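Local coordinates for glutathione transferase o1 (Bombyx mori, PDB 3RBT), which belongs to the omega class of glutathione transferases, whose members may conjugate glutathione to electrophiles or reduce dehydroascorbate, at residues N165-G168 / M174-Y177; L43-E46 / K51-V54. All blocks are in the same frame, centred on the assembly; numbering follows the deposited sequence.

Contact 1 (N165-G168 / M174-Y177); sequences NYFG and MLDY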
ATOM      1  N   ASN A 165      13.781 -22.415  -0.900  1.00 28.75           N
ATOM      2  CA  ASN A 165      12.886 -22.951   0.127  1.00 27.94           C
ATOM      3  C   ASN A 165      11.816 -21.956   0.587  1.00 25.91           C
ATOM      4  O   ASN A 165      10.701 -22.347   0.926  1.00 25.84           O
ATOM      5  CB  ASN A 165      13.685 -23.488   1.317  1.00 28.13           C
ATOM      6  CG  ASN A 165      14.531 -24.700   0.945  1.00 30.93           C
ATOM      7  OD1 ASN A 165      14.284 -25.353  -0.072  1.00 32.15           O
ATOM      8  ND2 ASN A 165      15.536 -25.002   1.763  1.00 29.91           N
ATOM      9  N   TYR A 166      12.162 -20.671   0.590  1.00 24.78           N
ATOM     10  CA  TYR A 166      11.228 -19.626   0.979  1.00 22.69           C
ATOM     11  C   TYR A 166      11.226 -18.510  -0.045  1.00 22.12           C
ATOM     12  O   TYR A 166      12.138 -18.412  -0.861  1.00 22.69           O
ATOM     13  CB  TYR A 166      11.605 -19.041   2.338  1.00 21.80           C
ATOM     14  CG  TYR A 166      11.866 -20.045   3.437  1.00 22.29           C
ATOM     15  CD1 TYR A 166      10.853 -20.411   4.326  1.00 21.48           C
ATOM     16  CD2 TYR A 166      13.138 -20.596   3.617  1.00 22.86           C
ATOM     17  CE1 TYR A 166      11.089 -21.327   5.348  1.00 22.18           C
ATOM     18  CE2 TYR A 166      13.383 -21.513   4.639  1.00 23.74           C
ATOM     19  CZ  TYR A 166      12.356 -21.871   5.497  1.00 23.38           C
ATOM     20  OH  TYR A 166      12.597 -22.761   6.517  1.00 25.56           O
ATOM     21  N   PHE A 167      10.221 -17.637   0.035  1.00 20.92           N
ATOM     22  CA  PHE A 167      10.173 -16.446  -0.807  1.00 20.47           C
ATOM     23  C   PHE A 167      11.374 -15.534  -0.543  1.00 20.20           C
ATOM     24  O   PHE A 167      11.879 -14.883  -1.460  1.00 20.22           O
ATOM     25  CB  PHE A 167       8.831 -15.715  -0.634  1.00 19.59           C
ATOM     26  CG  PHE A 167       7.667 -16.474  -1.209  1.00 20.73           C
ATOM     27  CD1 PHE A 167       6.913 -17.328  -0.412  1.00 20.73           C
ATOM     28  CD2 PHE A 167       7.357 -16.369  -2.564  1.00 22.16           C
ATOM     29  CE1 PHE A 167       5.846 -18.055  -0.956  1.00 21.66           C
ATOM     30  CE2 PHE A 167       6.303 -17.092  -3.120  1.00 22.86           C
ATOM     31  CZ  PHE A 167       5.544 -17.938  -2.311  1.00 22.55           C
ATOM     32  N   GLY A 168      11.846 -15.529   0.704  1.00 19.65           N
ATOM     33  CA  GLY A 168      13.031 -14.760   1.094  1.00 19.89           C
ATOM     34  C   GLY A 168      14.376 -15.373   0.735  1.00 21.41           C
ATOM     35  O   GLY A 168      15.417 -14.754   0.940  1.00 22.62           O
ATOM     36  N   MET A 174      10.606 -11.025   4.573  1.00 16.40           N
ATOM     37  CA  MET A 174       9.388 -10.248   4.795  1.00 14.95           C
ATOM     38  C   MET A 174       8.131 -10.839   4.132  1.00 15.14           C
ATOM     39  O   MET A 174       7.078 -10.921   4.763  1.00 14.88           O
ATOM     40  CB  MET A 174       9.577  -8.797   4.333  1.00 15.02           C
ATOM     41  CG  MET A 174       8.379  -7.898   4.647  1.00 12.75           C
ATOM     42  SD  MET A 174       8.117  -7.733   6.434  1.00 12.72           S
ATOM     43  CE  MET A 174       9.209  -6.356   6.818  1.00 14.29           C
ATOM     44  N   LEU A 175       8.228 -11.229   2.864  1.00 15.56           N
ATOM     45  CA  LEU A 175       7.060 -11.790   2.169  1.00 15.77           C
ATOM     46  C   LEU A 175       6.518 -13.054   2.878  1.00 16.03           C
ATOM     47  O   LEU A 175       5.316 -13.158   3.135  1.00 16.01           O
ATOM     48  CB  LEU A 175       7.361 -12.053   0.687  1.00 15.93           C
ATOM     49  CG  LEU A 175       6.214 -12.587  -0.184  1.00 17.19           C
ATOM     50  CD1 LEU A 175       4.996 -11.624  -0.198  1.00 15.32           C
ATOM     51  CD2 LEU A 175       6.690 -12.880  -1.602  1.00 16.93           C
ATOM     52  N   ASP A 176       7.406 -13.987   3.218  1.00 16.30           N
ATOM     53  CA  ASP A 176       7.015 -15.177   3.978  1.00 16.74           C
ATOM     54  C   ASP A 176       6.161 -14.875   5.217  1.00 16.40           C
ATOM     55  O   ASP A 176       5.093 -15.454   5.386  1.00 16.33           O
ATOM     56  CB  ASP A 176       8.253 -15.980   4.369  1.00 16.95           C
ATOM     57  CG  ASP A 176       9.043 -16.421   3.167  1.00 17.55           C
ATOM     58  OD1 ASP A 176       8.665 -17.436   2.534  1.00 15.22           O
ATOM     59  OD2 ASP A 176      10.036 -15.736   2.845  1.00 18.84           O
ATOM     60  N   TYR A 177       6.626 -13.969   6.071  1.00 16.37           N
ATOM     61  CA  TYR A 177       5.903 -13.651   7.301  1.00 16.06           C
ATOM     62  C   TYR A 177       4.636 -12.813   7.063  1.00 15.72           C
ATOM     63  O   TYR A 177       3.656 -12.971   7.792  1.00 15.18           O
ATOM     64  CB  TYR A 177       6.813 -12.957   8.319  1.00 15.76           C
ATOM     65  CG  TYR A 177       7.919 -13.840   8.883  1.00 16.66           C
ATOM     66  CD1 TYR A 177       9.260 -13.486   8.747  1.00 15.82           C
ATOM     67  CD2 TYR A 177       7.617 -15.017   9.567  1.00 16.34           C
ATOM     68  CE1 TYR A 177      10.269 -14.286   9.274  1.00 18.14           C
ATOM     69  CE2 TYR A 177       8.620 -15.816  10.096  1.00 17.99           C
ATOM     70  CZ  TYR A 177       9.940 -15.451   9.939  1.00 18.56           C
ATOM     71  OH  TYR A 177      10.930 -16.256  10.464  1.00 20.84           O
TER
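Y166 meets D176 mainly through CB, 3.4 Å from D176 OD1, with the edge of its ring close to the same oxygen; the ring then runs off at about a right angle to the carboxylate, to rest on P172 and on Q213 and M214 of helix 205-216. F167 N donates to D176 OD1 at 3.0 Å (148°) through the syn lone pair. CD1 of the F167 ring meets the same D176 OD1 edge-on, in the ring plane, at 3.4 Å. L175 CD2 lies obliquely against F167 CD2, CG and CB, 3.7 Å from CD2, an aliphatic partner suited to a buried aromatic; L175 CG is anti to its backbone N (chi1 -178°), which directs the branched end at F167. G168 N then takes the second carboxylate oxygen, D176 OD2, at 2.8 Å and a more bent 137°, again on the syn side. A beta carbon on G168 would sit tightly, about 3.2 Å from D176 OD2, which is consistent with glycine here. An aspartate fits opposite because its two oxygens can serve adjacent amides together; W210 NE1 also binds D176 OD1. Were D176 an alanine, the amides of F167, G168 and G173 and the W210 indole would probably all lose their acceptor, and the loop would be likely to shift from the helix. In the all-helical C-terminal domain of the glutathione transferase fold, D176 OD2 makes the N3-side-chain-to-N-cap-amide bond of a capping box, to G173 N; G173 has no side chain to make the reciprocal one, and Y177 on P172 is consistent with the accompanying hydrophobic staple.

Contact 2 (L43-E46 / K51-V54); sequences LVLE and KYEV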
ATOM      1  N   LEU A  43       4.809 -11.680  14.197  1.00 16.15           N
ATOM      2  CA  LEU A  43       5.854 -12.440  13.494  1.00 16.70           C
ATOM      3  C   LEU A  43       7.115 -11.610  13.219  1.00 16.77           C
ATOM      4  O   LEU A  43       8.234 -12.062  13.478  1.00 17.40           O
ATOM      5  CB  LEU A  43       5.312 -13.010  12.179  1.00 15.87           C
ATOM      6  CG  LEU A  43       4.226 -14.082  12.304  1.00 16.81           C
ATOM      7  CD1 LEU A  43       3.669 -14.466  10.915  1.00 15.12           C
ATOM      8  CD2 LEU A  43       4.688 -15.310  13.108  1.00 16.36           C
ATOM      9  N   VAL A  44       6.912 -10.398  12.699  1.00 16.22           N
ATOM     10  CA  VAL A  44       8.008  -9.479  12.367  1.00 16.42           C
ATOM     11  C   VAL A  44       8.785  -9.047  13.610  1.00 17.37           C
ATOM     12  O   VAL A  44      10.018  -9.133  13.636  1.00 18.86           O
ATOM     13  CB  VAL A  44       7.490  -8.265  11.544  1.00 15.72           C
ATOM     14  CG1 VAL A  44       8.588  -7.205  11.348  1.00 15.61           C
ATOM     15  CG2 VAL A  44       6.975  -8.754  10.196  1.00 14.00           C
ATOM     16  N   LEU A  45       8.069  -8.610  14.643  1.00 17.68           N
ATOM     17  CA  LEU A  45       8.697  -8.249  15.924  1.00 18.34           C
ATOM     18  C   LEU A  45       9.595  -9.358  16.454  1.00 19.40           C
ATOM     19  O   LEU A  45      10.715  -9.110  16.926  1.00 20.47           O
ATOM     20  CB  LEU A  45       7.629  -7.942  16.972  1.00 18.11           C
ATOM     21  CG  LEU A  45       6.890  -6.605  16.875  1.00 17.89           C
ATOM     22  CD1 LEU A  45       5.561  -6.727  17.593  1.00 17.08           C
ATOM     23  CD2 LEU A  45       7.734  -5.469  17.471  1.00 18.35           C
ATOM     24  N   GLU A  46       9.090 -10.583  16.380  1.00 19.53           N
ATOM     25  CA  GLU A  46       9.812 -11.751  16.865  1.00 20.91           C
ATOM     26  C   GLU A  46      11.020 -12.021  15.955  1.00 21.09           C
ATOM     27  O   GLU A  46      12.137 -12.191  16.439  1.00 21.83           O
ATOM     28  CB  GLU A  46       8.861 -12.957  16.930  1.00 21.12           C
ATOM     29  CG  GLU A  46       9.257 -14.050  17.923  1.00 24.54           C
ATOM     30  CD  GLU A  46       8.995 -13.681  19.379  1.00 26.23           C
ATOM     31  OE1 GLU A  46       7.848 -13.356  19.744  1.00 26.89           O
ATOM     32  OE2 GLU A  46       9.947 -13.732  20.170  1.00 30.73           O
ATOM     33  N   LYS A  51      11.921  -6.267  21.654  1.00 27.73           N
ATOM     34  CA  LYS A  51      11.145  -6.488  22.867  1.00 27.96           C
ATOM     35  C   LYS A  51       9.827  -5.759  22.738  1.00 26.88           C
ATOM     36  O   LYS A  51       9.784  -4.621  22.266  1.00 26.72           O
ATOM     37  CB  LYS A  51      11.906  -5.972  24.083  1.00 29.45           C
ATOM     38  CG  LYS A  51      13.193  -6.724  24.374  1.00 30.84           C
ATOM     39  CD  LYS A  51      13.942  -6.066  25.526  1.00 33.20           C
ATOM     40  CE  LYS A  51      14.567  -4.757  25.077  1.00 32.94           C
ATOM     41  NZ  LYS A  51      15.232  -4.082  26.212  1.00 36.31           N
ATOM     42  N   TYR A  52       8.751  -6.413  23.147  1.00 26.18           N
ATOM     43  CA  TYR A  52       7.428  -5.825  23.035  1.00 25.95           C
ATOM     44  C   TYR A  52       6.496  -6.412  24.081  1.00 26.88           C
ATOM     45  O   TYR A  52       6.771  -7.459  24.657  1.00 27.35           O
ATOM     46  CB  TYR A  52       6.840  -6.075  21.635  1.00 24.41           C
ATOM     47  CG  TYR A  52       6.578  -7.534  21.356  1.00 24.31           C
ATOM     48  CD1 TYR A  52       5.312  -8.083  21.553  1.00 24.99           C
ATOM     49  CD2 TYR A  52       7.597  -8.370  20.909  1.00 24.49           C
ATOM     50  CE1 TYR A  52       5.068  -9.426  21.308  1.00 25.81           C
ATOM     51  CE2 TYR A  52       7.366  -9.716  20.661  1.00 26.00           C
ATOM     52  CZ  TYR A  52       6.100 -10.232  20.861  1.00 26.67           C
ATOM     53  OH  TYR A  52       5.863 -11.561  20.613  1.00 29.14           O
ATOM     54  N   GLU A  53       5.385  -5.726  24.302  1.00 27.37           N
ATOM     55  CA  GLU A  53       4.284  -6.257  25.089  1.00 28.39           C
ATOM     56  C   GLU A  53       3.007  -6.165  24.261  1.00 27.44           C
ATOM     57  O   GLU A  53       2.882  -5.299  23.391  1.00 27.00           O
ATOM     58  CB  GLU A  53       4.137  -5.478  26.396  1.00 29.77           C
ATOM     59  CG  GLU A  53       4.141  -3.959  26.217  1.00 31.12           C
ATOM     60  CD  GLU A  53       4.103  -3.212  27.538  1.00 34.17           C
ATOM     61  OE1 GLU A  53       4.875  -3.558  28.455  1.00 36.15           O
ATOM     62  OE2 GLU A  53       3.290  -2.282  27.661  1.00 34.04           O
ATOM     63  N   VAL A  54       2.071  -7.066  24.530  1.00 27.90           N
ATOM     64  CA  VAL A  54       0.788  -7.077  23.855  1.00 27.37           C
ATOM     65  C   VAL A  54      -0.305  -6.563  24.787  1.00 28.48           C
ATOM     66  O   VAL A  54      -0.523  -7.120  25.867  1.00 29.15           O
ATOM     67  CB  VAL A  54       0.416  -8.491  23.368  1.00 27.04           C
ATOM     68  CG1 VAL A  54      -0.951  -8.489  22.692  1.00 26.55           C
ATOM     69  CG2 VAL A  54       1.468  -9.023  22.418  1.00 27.00           C
TER
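The helical turn bearing L45 and E46 faces the start of the strand bearing Y52; the nearest alpha carbons, L45 CA and K51 CA, are 7.6 Å apart, and side chains fill the distance. Y52, with chi1 at 65°, sets its CG between its backbone N and carbonyl carbon, which turns the ring toward the helix. L45 supplies the apolar floor for that ring. Its CD1 stands over one face, 4.2 Å from the Y52 ring centroid and 19° off the normal, a CH-pi contact, while L45 CB touches Y52 CD2 at 4.0 Å. After helix 36-47 the chain returns to the sheet in the beta-alpha-beta crossover of the thioredoxin-like domain, with L45 and L42 packed on Y52 of strand 52-56, which lies parallel to strand 27-31. Tyrosine suits the margin of this layer, since its ring can pack on leucine while its hydroxyl reaches a polar group. Y52 OH donates to E46 OE1 at 2.8 Å, meeting the oxygen nearly along its C-O axis. Glutamate has the length to reach the hydroxyl, and the bend at chi2 (75°) steers OE1 to it; H223 NE2 is a second hydrogen-bond partner of Y52 OH.

Contact 2 comes first along the chain and is complete before contact 1 begins; their centres lie 18 Å apart. Residues 43-46 and 51-54 belong to the thioredoxin-like N-terminal domain, residues 165-168 and 174-177 to the helical C-terminal domain. The two meet where helix 36-47 packs on helix 174-186: Y177 O is 3.5 Å from L43 CD1, and M174 SD is 4.1 Å from V44 CG2. Helix 36-47 thus packs against its own strand through L45 and against the other domain through L43 and V44. Contact 1 ties the preceding loop to the start of the opposing helix, so both contacts flank the interface between the two domains of one subunit.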